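Local coordinates for organic hydroperoxide resistance protein (Deinococcus radiodurans, PDB 1USP) that probably detoxifies organic hydroperoxides by reducing them with a pair of cysteines, as in other members of the OsmC/Ohr family, at residues 17-22 and 26-31; 56-61 and 112-117; 84-89 and 93-98; 116-121 and 133-138. All coordinates share one frame; numbering follows the deposited sequence.

Interaction 1 (17-22 and 26-31); sequences GTTRSS and LNLDLS. With GOL (glycerol), chain D.
T19 and L28 form the hydrogen-bonded pair at the centre of this beta hairpin, with T18–D29 and R20–N27 as non-hydrogen-bonded pairs to either side. The strands run antiparallel, their short axes 4.7 Å apart. Around T19 the ladder closes in both directions: T19 N reaches L28 O at 2.8 Å, and L28 N returns to T19 O. L30 N to G17 O and S21 N to L26 O extend it. At the turn end a side chain takes over the backbone's role, because S21 OG accepts the L26 N-H at 2.9 Å and in a nearly straight line (168°). Its chi1 of 66° turns OG toward the L26 N-H, and OG also hydrogen-bonds to D23.

Apolar contacts gather on the T19–L28 face. The methyl CG2 of T19 lies 3.9 Å from L30 CD2, the two side chains meeting at about a right angle, and L28 CB packs beside the same methyl.

Polar groups occupy the other face. R20 and N27 run alongside each other, and N27 OD1 comes within 3.1 Å of R20 NE, although the angle is too poor for a hydrogen bond. Glycerol, probably from the crystallisation liquor, places O3 at 2.7 Å from D29 OD1, close to G17 O as well.

T19 and L28 both lean on L49 of helix 46-68, while the T19 hydroxyl bonds to the backbone of a neighbouring chain. On its other edge, strand 18-21 pairs with strand 5-12, leaving the hairpin as two strands of a three-stranded antiparallel sheet.

Interaction 2 (56-61 and 112-117); sequences ACFQGA and GLMHAA
M114 and A117 meet the ring of F58 where two helices of the OsmC-like fold cross, an apolar helix–helix crossing built around one aromatic ring, with alanines A61 and A117 beside it. The segments of helix 46-68 and helix 107-120 pass at 104°, with their axes 9.5 Å apart at the closest point. No hydrogen bond joins them, and all four touching residues are buried.

M114, modelled as selenomethionine, comes first along helix 107-120. Its chain bends at chi2 (-57°) and again at chi3, which brings the selenium to the edge of the F58 ring, 5.3 Å from the centroid: a Met-aromatic contact. The terminal methyl CE touches the ring at CE2, and the backbone oxygen of M114 approaches that same ring carbon. F58 itself holds a chi1 midway between staggered positions, which suggests some torsional strain in reaching across. Beyond this contact the ring also packs on I79 and L135, and M114 on V137, so strands of the neighbouring sheet close in on the same core.

One turn later A117 lies against the ring in a different way. Its CB stands over one face, displaced toward the rim, in a CH-pi contact 3.9 Å from the centroid. The methyl of A61, one turn after F58, completes the crossing: A61 CB lies 3.7 Å from A117 O and 3.9 Å from A117 CB.

Interaction 3 (84-89 and 93-98); sequences GLQKAG and ALDVEL
G84 and D95 form a hydrogen-bonded pair between antiparallel strand segments whose N-to-C directions differ by 142°, and Q86 with A93 repeats that pattern two residues on. G84 N to D95 O and D95 N to G84 O are both 2.8 Å, and the reciprocal bonds between Q86 and A93 are 2.9 Å, from Q86 N to A93 O and from A93 N to Q86 O. Between these rings lies the non-hydrogen-bonded pair L85–L94, where L94 CA also approaches G84 O at 3.4 Å in a CA-H...O contact.

This is the tip of a long beta hairpin, strands 78-88 and 91-101, and G84 and L85 also pair with a strand of a neighbouring chain, so the sheet continues across the interface. On the face carrying L85 and L94, the methyls L85 CD1 and L94 CD2 are loosely apposed at 4.3 Å.

On the opposite face the extended Q86 chain crosses over D95, its amide nearly parallel to the carboxylate (17° between planes). Q86 NE2 rests 3.5 Å from D95 CB, a contact with the methylene. Q86 NE2 instead hydrogen-bonds to a polar side chain of the neighbouring chain, while D95 OD1 makes a salt bridge with R134.

Interaction 4 (116-121 and 133-138); sequences AAHEVC and VRLKVR
H118 reaches from the last turn of helix 107-120 to V133 and L135, touching the sheet through side chains alone. The nearest CA atoms, those of H118 and L135, are 8.5 Å apart, and no hydrogen bond crosses the gap.

The apolar contacts centre on the imidazole. L135 lays both methyls against the same side of the imidazole: CD1 over the face, 3.9 Å from H118 CG, and CD2 beside it, 3.8 Å from H118 CD2. V133 comes in obliquely and runs past the histidine in the opposite direction, with V133 CG1 4.1 Å from H118 NE2. The histidine's CG lies opposite its own backbone N (chi1 -168°), which sends the ring off the helix toward the strand. H118 packs on F58 of helix 46-68 as well, and V133 and L135 both touch L98 of the adjoining strand.

Strand 134-137 lies parallel to strand 91-101, and the chain between them passes through helices 107-120 and 122-127, a beta-alpha-beta crossover. The contact therefore joins the first crossover helix to the strand that follows it.

Backbone bonds shape the end of that helix. C121 N still bonds to A117 O at 2.8 Å, but C121 has left the helical conformation and serves as N-cap of helix 122-127.

Charged groups lie away from the helix: R134 makes salt bridges with D95 and E97, and K136 with E97 and E99, tying strand 134-137 to its neighbour through side chains.

Overall arrangement
Interactions 2 and 4 share A116 and A117 on helix 107-120, with centres about 6 Å apart, and together flank the cysteine pair. A C57–C121 disulfide is seen in this protein, although here C57 SG and C121 SG are 2.8 Å apart, longer than a standard disulfide; as in Ohr relatives, these are probably the redox-active cysteines. Interaction 3 reaches this core through L98: F58 CE1 lies 3.7 Å from L98 CD1, and L98 N is 2.8 Å from R134 O, a probable hydrogen bond within the shared sheet. Interaction 1 stands apart, its centre about 27 Å from that of interaction 2, on the opposite side of the chain's centre.

Interaction 1 (17-22 and 26-31)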
loop_
_atom_site.group_PDB
_atom_site.type_symbol
_atom_site.label_atom_id
_atom_site.label_comp_id
_atom_site.label_asym_id
_atom_site.label_seq_id
_atom_site.Cartn_x
_atom_site.Cartn_y
_atom_site.Cartn_z
ATOM N N GLY A 17 -3.878 13.591 11.156
ATOM C CA GLY A 17 -3.291 13.197 9.887
ATOM C C GLY A 17 -4.299 12.683 8.878
ATOM O O GLY A 17 -5.311 12.080 9.239
ATOM N N THR A 18 -4.034 12.931 7.598
ATOM C CA THR A 18 -4.860 12.402 6.527
ATOM C C THR A 18 -3.958 11.913 5.415
ATOM O O THR A 18 -2.815 12.335 5.309
ATOM C CB THR A 18 -5.796 13.471 5.933
ATOM O OG1 THR A 18 -5.031 14.623 5.569
ATOM C CG2 THR A 18 -6.804 13.998 6.938
ATOM N N THR A 19 -4.484 11.039 4.571
ATOM C CA THR A 19 -3.844 10.758 3.305
ATOM C C THR A 19 -4.927 10.786 2.216
ATOM O O THR A 19 -5.995 10.209 2.373
ATOM C CB THR A 19 -3.036 9.450 3.382
ATOM O OG1 THR A 19 -2.298 9.239 2.169
ATOM C CG2 THR A 19 -3.944 8.226 3.518
ATOM N N ARG A 20 -4.651 11.504 1.143
ATOM C CA ARG A 20 -5.683 11.915 0.210
ATOM C C ARG A 20 -5.160 11.860 -1.205
ATOM O O ARG A 20 -4.113 12.408 -1.490
ATOM C CB ARG A 20 -6.146 13.346 0.553
ATOM C CG ARG A 20 -6.833 13.467 1.917
ATOM C CD ARG A 20 -7.353 14.882 2.236
ATOM N NE ARG A 20 -8.367 15.338 1.278
ATOM C CZ ARG A 20 -8.819 16.595 1.184
ATOM N NH1 ARG A 20 -8.352 17.548 1.986
ATOM N NH2 ARG A 20 -9.749 16.900 0.277
ATOM N N SER A 21 -5.886 11.200 -2.099
ATOM C CA SER A 21 -5.484 11.152 -3.502
ATOM C C SER A 21 -5.827 12.459 -4.216
ATOM O O SER A 21 -6.764 13.163 -3.836
ATOM C CB SER A 21 -6.136 9.971 -4.217
ATOM O OG SER A 21 -7.527 10.147 -4.288
ATOM N N SER A 22 -5.064 12.765 -5.251
ATOM C CA SER A 22 -5.235 13.998 -6.033
ATOM C C SER A 22 -6.610 14.138 -6.706
ATOM O O SER A 22 -7.024 15.249 -7.042
ATOM C CB SER A 22 -4.157 14.076 -7.108
ATOM O OG SER A 22 -4.184 12.921 -7.923
ATOM N N LEU A 26 -9.646 8.797 -2.749
ATOM C CA LEU A 26 -9.251 8.450 -1.385
ATOM C C LEU A 26 -9.197 9.701 -0.526
ATOM O O LEU A 26 -8.527 10.650 -0.872
ATOM C CB LEU A 26 -7.884 7.779 -1.375
ATOM C CG LEU A 26 -7.812 6.358 -1.907
ATOM C CD1 LEU A 26 -6.396 5.799 -1.744
ATOM C CD2 LEU A 26 -8.831 5.464 -1.241
ATOM N N ASN A 27 -9.894 9.680 0.602
ATOM C CA ASN A 27 -9.965 10.826 1.503
ATOM C C ASN A 27 -10.006 10.261 2.929
ATOM O O ASN A 27 -11.054 10.130 3.580
ATOM C CB ASN A 27 -11.207 11.665 1.169
ATOM C CG ASN A 27 -11.354 12.902 2.043
ATOM O OD1 ASN A 27 -10.384 13.391 2.631
ATOM N ND2 ASN A 27 -12.587 13.423 2.128
ATOM N N LEU A 28 -8.830 9.897 3.403
ATOM C CA LEU A 28 -8.736 9.044 4.572
ATOM C C LEU A 28 -8.055 9.722 5.726
ATOM O O LEU A 28 -7.062 10.419 5.571
ATOM C CB LEU A 28 -7.968 7.776 4.215
ATOM C CG LEU A 28 -8.597 6.992 3.068
ATOM C CD1 LEU A 28 -7.610 5.967 2.500
ATOM C CD2 LEU A 28 -9.874 6.323 3.578
ATOM N N ASP A 29 -8.610 9.482 6.898
ATOM C CA ASP A 29 -7.995 9.867 8.138
ATOM C C ASP A 29 -7.010 8.789 8.490
ATOM O O ASP A 29 -7.182 7.630 8.071
ATOM C CB ASP A 29 -9.065 9.967 9.219
ATOM C CG ASP A 29 -10.047 11.087 8.954
ATOM O OD1 ASP A 29 -9.606 12.239 8.787
ATOM O OD2 ASP A 29 -11.272 10.907 8.889
ATOM N N LEU A 30 -5.985 9.169 9.249
ATOM C CA LEU A 30 -4.971 8.235 9.744
ATOM C C LEU A 30 -5.006 8.227 11.251
ATOM O O LEU A 30 -5.144 9.292 11.870
ATOM C CB LEU A 30 -3.579 8.665 9.301
ATOM C CG LEU A 30 -3.368 8.710 7.799
ATOM C CD1 LEU A 30 -2.192 9.606 7.488
ATOM C CD2 LEU A 30 -3.153 7.290 7.260
ATOM N N SER A 31 -4.909 7.035 11.831
ATOM C CA SER A 31 -4.779 6.883 13.271
ATOM C C SER A 31 -3.712 5.850 13.556
ATOM O O SER A 31 -3.583 4.847 12.826
ATOM C CB SER A 31 -6.107 6.427 13.917
ATOM O OG SER A 31 -7.168 7.330 13.676
HETATM C C1 GOL D . -8.896 11.133 12.943
HETATM O O1 GOL D . -9.529 9.873 12.892
HETATM C C2 GOL D . -7.493 11.006 12.365
HETATM O O2 GOL D . -6.602 10.577 13.369
HETATM C C3 GOL D . -7.017 12.339 11.808
HETATM O O3 GOL D . -7.611 12.690 10.581
#

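Interaction 2 (56-61 and 112-117)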
loop_
_atom_site.group_PDB
_atom_site.type_symbol
_atom_site.label_atom_id
_atom_site.label_comp_id
_atom_site.label_asym_id
_atom_site.label_seq_id
_atom_site.Cartn_x
_atom_site.Cartn_y
_atom_site.Cartn_z
ATOM N N ALA A 56 -6.249 -6.047 -3.435
ATOM C CA ALA A 56 -6.855 -5.521 -4.660
ATOM C C ALA A 56 -5.995 -5.838 -5.902
ATOM O O ALA A 56 -6.516 -6.164 -6.971
ATOM C CB ALA A 56 -7.077 -4.024 -4.523
ATOM N N CYS A 57 -4.676 -5.757 -5.735
ATOM C CA CYS A 57 -3.716 -5.997 -6.816
ATOM C C CYS A 57 -3.758 -7.457 -7.251
ATOM O O CYS A 57 -3.667 -7.772 -8.434
ATOM C CB CYS A 57 -2.306 -5.645 -6.322
ATOM S SG CYS A 57 -1.015 -5.719 -7.593
ATOM N N PHE A 58 -3.894 -8.349 -6.277
ATOM C CA PHE A 58 -4.018 -9.783 -6.564
ATOM C C PHE A 58 -5.302 -10.077 -7.311
ATOM O O PHE A 58 -5.319 -10.918 -8.175
ATOM C CB PHE A 58 -3.953 -10.620 -5.285
ATOM C CG PHE A 58 -2.786 -11.549 -5.240
ATOM C CD1 PHE A 58 -1.499 -11.058 -5.363
ATOM C CD2 PHE A 58 -2.969 -12.921 -5.090
ATOM C CE1 PHE A 58 -0.416 -11.920 -5.337
ATOM C CE2 PHE A 58 -1.886 -13.771 -5.046
ATOM C CZ PHE A 58 -0.616 -13.270 -5.176
ATOM N N GLN A 59 -6.377 -9.378 -6.977
ATOM C CA GLN A 59 -7.638 -9.521 -7.693
ATOM C C GLN A 59 -7.524 -9.033 -9.137
ATOM O O GLN A 59 -8.062 -9.670 -10.043
ATOM C CB GLN A 59 -8.779 -8.792 -6.965
ATOM C CG GLN A 59 -9.351 -9.576 -5.793
ATOM C CD GLN A 59 -10.247 -10.749 -6.228
ATOM O OE1 GLN A 59 -10.346 -11.051 -7.417
ATOM N NE2 GLN A 59 -10.892 -11.405 -5.259
ATOM N N GLY A 60 -6.824 -7.922 -9.354
ATOM C CA GLY A 60 -6.541 -7.442 -10.702
ATOM C C GLY A 60 -5.686 -8.437 -11.465
ATOM O O GLY A 60 -5.930 -8.733 -12.651
ATOM N N ALA A 61 -4.693 -8.991 -10.776
ATOM C CA ALA A 61 -3.824 -10.009 -11.374
ATOM C C ALA A 61 -4.607 -11.274 -11.759
ATOM O O ALA A 61 -4.318 -11.906 -12.777
ATOM C CB ALA A 61 -2.718 -10.344 -10.454
ATOM N N GLY A 112 -2.817 -23.064 -8.263
ATOM C CA GLY A 112 -2.410 -22.561 -9.569
ATOM C C GLY A 112 -2.632 -21.069 -9.752
ATOM O O GLY A 112 -1.741 -20.337 -10.188
ATOM N N LEU A 113 -3.827 -20.614 -9.415
ATOM C CA LEU A 113 -4.185 -19.211 -9.595
ATOM C C LEU A 113 -3.373 -18.288 -8.689
ATOM O O LEU A 113 -3.000 -17.215 -9.105
ATOM C CB LEU A 113 -5.655 -19.007 -9.274
ATOM C CG LEU A 113 -6.602 -19.687 -10.249
ATOM C CD1 LEU A 113 -8.005 -19.537 -9.761
ATOM C CD2 LEU A 113 -6.422 -19.092 -11.638
HETATM N N MSE A 114 -3.113 -18.717 -7.460
HETATM C CA MSE A 114 -2.358 -17.910 -6.508
HETATM C C MSE A 114 -0.943 -17.690 -7.018
HETATM O O MSE A 114 -0.388 -16.616 -6.870
HETATM C CB MSE A 114 -2.298 -18.575 -5.130
HETATM C CG MSE A 114 -3.615 -18.597 -4.327
HETATM SE SE MSE A 114 -4.393 -16.848 -3.998
HETATM C CE MSE A 114 -3.260 -16.333 -2.469
ATOM N N HIS A 115 -0.347 -18.717 -7.621
ATOM C CA HIS A 115 1.022 -18.574 -8.115
ATOM C C HIS A 115 1.077 -17.688 -9.352
ATOM O O HIS A 115 1.976 -16.852 -9.495
ATOM C CB HIS A 115 1.625 -19.954 -8.394
ATOM C CG HIS A 115 1.951 -20.722 -7.152
ATOM N ND1 HIS A 115 3.177 -20.651 -6.539
ATOM C CD2 HIS A 115 1.201 -21.553 -6.392
ATOM C CE1 HIS A 115 3.186 -21.439 -5.481
ATOM N NE2 HIS A 115 1.997 -21.996 -5.365
ATOM N N ALA A 116 0.095 -17.859 -10.228
ATOM C CA ALA A 116 -0.043 -17.056 -11.432
ATOM C C ALA A 116 -0.220 -15.568 -11.126
ATOM O O ALA A 116 0.419 -14.711 -11.737
ATOM C CB ALA A 116 -1.229 -17.572 -12.252
ATOM N N ALA A 117 -1.094 -15.272 -10.176
ATOM C CA ALA A 117 -1.309 -13.921 -9.717
ATOM C C ALA A 117 -0.049 -13.355 -9.087
ATOM O O ALA A 117 0.269 -12.198 -9.299
ATOM C CB ALA A 117 -2.440 -13.886 -8.730
#

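Interaction 3 (84-89 and 93-98)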
loop_
_atom_site.group_PDB
_atom_site.type_symbol
_atom_site.label_atom_id
_atom_site.label_comp_id
_atom_site.label_asym_id
_atom_site.label_seq_id
_atom_site.Cartn_x
_atom_site.Cartn_y
_atom_site.Cartn_z
ATOM N N GLY A 84 1.755 -7.454 8.668
ATOM C CA GLY A 84 2.248 -7.188 10.010
ATOM C C GLY A 84 3.473 -6.303 9.989
ATOM O O GLY A 84 4.302 -6.389 9.079
ATOM N N LEU A 85 3.562 -5.422 10.972
ATOM C CA LEU A 85 4.726 -4.584 11.176
ATOM C C LEU A 85 5.647 -5.278 12.167
ATOM O O LEU A 85 5.223 -5.659 13.257
ATOM C CB LEU A 85 4.314 -3.215 11.718
ATOM C CG LEU A 85 5.442 -2.192 11.828
ATOM C CD1 LEU A 85 5.951 -1.811 10.439
ATOM C CD2 LEU A 85 4.991 -0.971 12.598
ATOM N N GLN A 86 6.901 -5.437 11.777
ATOM C CA GLN A 86 7.911 -6.053 12.620
ATOM C C GLN A 86 9.026 -5.041 12.845
ATOM O O GLN A 86 9.366 -4.278 11.947
ATOM C CB GLN A 86 8.458 -7.320 11.949
ATOM C CG GLN A 86 7.467 -8.473 11.877
ATOM C CD GLN A 86 8.091 -9.777 11.374
ATOM O OE1 GLN A 86 9.270 -9.812 11.024
ATOM N NE2 GLN A 86 7.293 -10.844 11.325
ATOM N N LYS A 87 9.566 -5.003 14.058
ATOM C CA LYS A 87 10.729 -4.174 14.354
ATOM C C LYS A 87 11.971 -4.964 13.949
ATOM O O LYS A 87 12.072 -6.162 14.219
ATOM C CB LYS A 87 10.791 -3.792 15.841
ATOM C CG LYS A 87 9.774 -2.726 16.266
ATOM C CD LYS A 87 10.283 -1.857 17.434
ATOM C CE LYS A 87 9.866 -0.384 17.309
ATOM N NZ LYS A 87 10.944 0.499 16.736
ATOM N N ALA A 88 12.904 -4.278 13.302
ATOM C CA ALA A 88 14.117 -4.888 12.767
ATOM C C ALA A 88 15.294 -3.970 13.094
ATOM O O ALA A 88 15.834 -3.299 12.213
ATOM C CB ALA A 88 13.984 -5.085 11.249
ATOM N N GLY A 89 15.663 -3.938 14.370
ATOM C CA GLY A 89 16.652 -3.001 14.869
ATOM C C GLY A 89 16.093 -1.588 14.902
ATOM O O GLY A 89 15.085 -1.322 15.559
ATOM N N ALA A 93 10.065 -3.734 9.154
ATOM C CA ALA A 93 9.817 -4.625 8.019
ATOM C C ALA A 93 8.368 -5.100 7.992
ATOM O O ALA A 93 7.728 -5.204 9.028
ATOM C CB ALA A 93 10.730 -5.821 8.071
ATOM N N LEU A 94 7.882 -5.411 6.797
ATOM C CA LEU A 94 6.538 -5.930 6.606
ATOM C C LEU A 94 6.557 -7.445 6.521
ATOM O O LEU A 94 7.427 -8.041 5.884
ATOM C CB LEU A 94 5.908 -5.354 5.329
ATOM C CG LEU A 94 5.749 -3.830 5.328
ATOM C CD1 LEU A 94 5.095 -3.379 4.044
ATOM C CD2 LEU A 94 4.951 -3.315 6.529
ATOM N N ASP A 95 5.569 -8.045 7.159
ATOM C CA ASP A 95 5.329 -9.463 7.117
ATOM C C ASP A 95 3.999 -9.640 6.378
ATOM O O ASP A 95 3.005 -9.015 6.728
ATOM C CB ASP A 95 5.299 -9.972 8.560
ATOM C CG ASP A 95 4.838 -11.394 8.683
ATOM O OD1 ASP A 95 5.548 -12.306 8.211
ATOM O OD2 ASP A 95 3.789 -11.686 9.294
ATOM N N VAL A 96 3.975 -10.449 5.328
ATOM C CA VAL A 96 2.799 -10.525 4.464
ATOM C C VAL A 96 2.327 -11.947 4.174
ATOM O O VAL A 96 3.109 -12.793 3.764
ATOM C CB VAL A 96 3.076 -9.843 3.105
ATOM C CG1 VAL A 96 1.869 -9.997 2.152
ATOM C CG2 VAL A 96 3.407 -8.373 3.308
ATOM N N GLU A 97 1.044 -12.205 4.355
ATOM C CA GLU A 97 0.457 -13.419 3.788
ATOM C C GLU A 97 -0.780 -13.115 2.999
ATOM O O GLU A 97 -1.528 -12.184 3.310
ATOM C CB GLU A 97 0.242 -14.512 4.827
ATOM C CG GLU A 97 -0.746 -14.263 5.924
ATOM C CD GLU A 97 -0.862 -15.471 6.855
ATOM O OE1 GLU A 97 -1.982 -15.867 7.190
ATOM O OE2 GLU A 97 0.176 -16.028 7.260
ATOM N N LEU A 98 -0.970 -13.876 1.930
ATOM C CA LEU A 98 -2.108 -13.697 1.042
ATOM C C LEU A 98 -2.858 -15.007 0.996
ATOM O O LEU A 98 -2.261 -16.041 0.723
ATOM C CB LEU A 98 -1.643 -13.305 -0.336
ATOM C CG LEU A 98 -0.729 -12.070 -0.353
ATOM C CD1 LEU A 98 -0.084 -11.919 -1.682
ATOM C CD2 LEU A 98 -1.503 -10.813 0.020
#

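Interaction 4 (116-121 and 133-138)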
loop_
_atom_site.group_PDB
_atom_site.type_symbol
_atom_site.label_atom_id
_atom_site.label_comp_id
_atom_site.label_asym_id
_atom_site.label_seq_id
_atom_site.Cartn_x
_atom_site.Cartn_y
_atom_site.Cartn_z
ATOM N N ALA A 116 0.095 -17.859 -10.228
ATOM C CA ALA A 116 -0.043 -17.056 -11.432
ATOM C C ALA A 116 -0.220 -15.568 -11.126
ATOM O O ALA A 116 0.419 -14.711 -11.737
ATOM C CB ALA A 116 -1.229 -17.572 -12.252
ATOM N N ALA A 117 -1.094 -15.272 -10.176
ATOM C CA ALA A 117 -1.309 -13.921 -9.717
ATOM C C ALA A 117 -0.049 -13.355 -9.087
ATOM O O ALA A 117 0.269 -12.198 -9.299
ATOM C CB ALA A 117 -2.440 -13.886 -8.730
ATOM N N HIS A 118 0.671 -14.184 -8.332
ATOM C CA HIS A 118 1.880 -13.748 -7.641
ATOM C C HIS A 118 2.991 -13.337 -8.610
ATOM O O HIS A 118 3.822 -12.478 -8.301
ATOM C CB HIS A 118 2.398 -14.844 -6.709
ATOM C CG HIS A 118 3.465 -14.373 -5.764
ATOM N ND1 HIS A 118 4.783 -14.777 -5.857
ATOM C CD2 HIS A 118 3.410 -13.522 -4.715
ATOM C CE1 HIS A 118 5.479 -14.213 -4.885
ATOM N NE2 HIS A 118 4.671 -13.444 -4.183
ATOM N N GLU A 119 3.001 -13.987 -9.764
ATOM C CA GLU A 119 3.968 -13.718 -10.801
ATOM C C GLU A 119 3.663 -12.378 -11.457
ATOM O O GLU A 119 4.571 -11.667 -11.833
ATOM C CB GLU A 119 3.949 -14.839 -11.848
ATOM C CG GLU A 119 4.799 -14.533 -13.073
ATOM C CD GLU A 119 5.946 -15.495 -13.279
ATOM O OE1 GLU A 119 6.583 -15.897 -12.285
ATOM O OE2 GLU A 119 6.234 -15.828 -14.454
ATOM N N VAL A 120 2.379 -12.049 -11.581
ATOM C CA VAL A 120 1.936 -10.864 -12.315
ATOM C C VAL A 120 1.823 -9.602 -11.447
ATOM O O VAL A 120 2.156 -8.501 -11.887
ATOM C CB VAL A 120 0.580 -11.153 -13.015
ATOM C CG1 VAL A 120 -0.099 -9.873 -13.467
ATOM C CG2 VAL A 120 0.804 -12.078 -14.179
ATOM N N CYS A 121 1.335 -9.777 -10.228
ATOM C CA CYS A 121 0.996 -8.669 -9.347
ATOM C C CYS A 121 2.188 -7.734 -9.147
ATOM O O CYS A 121 3.232 -8.198 -8.723
ATOM C CB CYS A 121 0.551 -9.252 -7.998
ATOM S SG CYS A 121 0.326 -8.046 -6.705
ATOM N N VAL A 133 6.776 -13.506 1.476
ATOM C CA VAL A 133 5.344 -13.576 1.286
ATOM C C VAL A 133 4.890 -15.041 1.414
ATOM O O VAL A 133 5.547 -15.938 0.933
ATOM C CB VAL A 133 4.928 -12.999 -0.099
ATOM C CG1 VAL A 133 3.433 -13.127 -0.314
ATOM C CG2 VAL A 133 5.356 -11.536 -0.226
ATOM N N ARG A 134 3.785 -15.259 2.106
ATOM C CA ARG A 134 3.187 -16.574 2.240
ATOM C C ARG A 134 1.905 -16.611 1.438
ATOM O O ARG A 134 1.014 -15.798 1.669
ATOM C CB ARG A 134 2.890 -16.857 3.714
ATOM C CG ARG A 134 4.128 -16.871 4.589
ATOM C CD ARG A 134 3.893 -17.320 6.026
ATOM N NE ARG A 134 3.106 -16.372 6.832
ATOM C CZ ARG A 134 3.540 -15.189 7.263
ATOM N NH1 ARG A 134 4.760 -14.774 6.984
ATOM N NH2 ARG A 134 2.735 -14.406 7.978
ATOM N N LEU A 135 1.812 -17.544 0.497
ATOM C CA LEU A 135 0.602 -17.759 -0.303
ATOM C C LEU A 135 -0.167 -18.952 0.234
ATOM O O LEU A 135 0.394 -20.040 0.401
ATOM C CB LEU A 135 0.944 -18.054 -1.754
ATOM C CG LEU A 135 1.802 -17.046 -2.510
ATOM C CD1 LEU A 135 2.106 -17.563 -3.890
ATOM C CD2 LEU A 135 1.106 -15.709 -2.554
ATOM N N LYS A 136 -1.458 -18.745 0.463
ATOM C CA LYS A 136 -2.319 -19.731 1.094
ATOM C C LYS A 136 -3.618 -19.858 0.309
ATOM O O LYS A 136 -4.061 -18.919 -0.346
ATOM C CB LYS A 136 -2.626 -19.328 2.547
ATOM C CG LYS A 136 -1.382 -18.962 3.387
ATOM C CD LYS A 136 -1.609 -18.933 4.932
ATOM C CE LYS A 136 -3.087 -18.947 5.349
ATOM N NZ LYS A 136 -3.312 -18.570 6.781
ATOM N N VAL A 137 -4.222 -21.034 0.375
ATOM C CA VAL A 137 -5.558 -21.251 -0.164
ATOM C C VAL A 137 -6.402 -21.828 0.972
ATOM O O VAL A 137 -5.998 -22.775 1.632
ATOM C CB VAL A 137 -5.531 -22.210 -1.377
ATOM C CG1 VAL A 137 -6.938 -22.674 -1.736
ATOM C CG2 VAL A 137 -4.861 -21.535 -2.570
ATOM N N ARG A 138 -7.552 -21.219 1.216
ATOM C CA ARG A 138 -8.530 -21.743 2.160
ATOM C C ARG A 138 -9.555 -22.573 1.361
ATOM O O ARG A 138 -9.998 -23.632 1.815
ATOM C CB ARG A 138 -9.169 -20.564 2.906
ATOM C CG ARG A 138 -10.232 -20.916 3.933
ATOM C CD ARG A 138 -10.845 -19.695 4.632
ATOM N NE ARG A 138 -11.515 -18.812 3.674
ATOM C CZ ARG A 138 -12.481 -17.941 3.964
ATOM N NH1 ARG A 138 -12.935 -17.799 5.204
ATOM N NH2 ARG A 138 -12.999 -17.193 2.992
#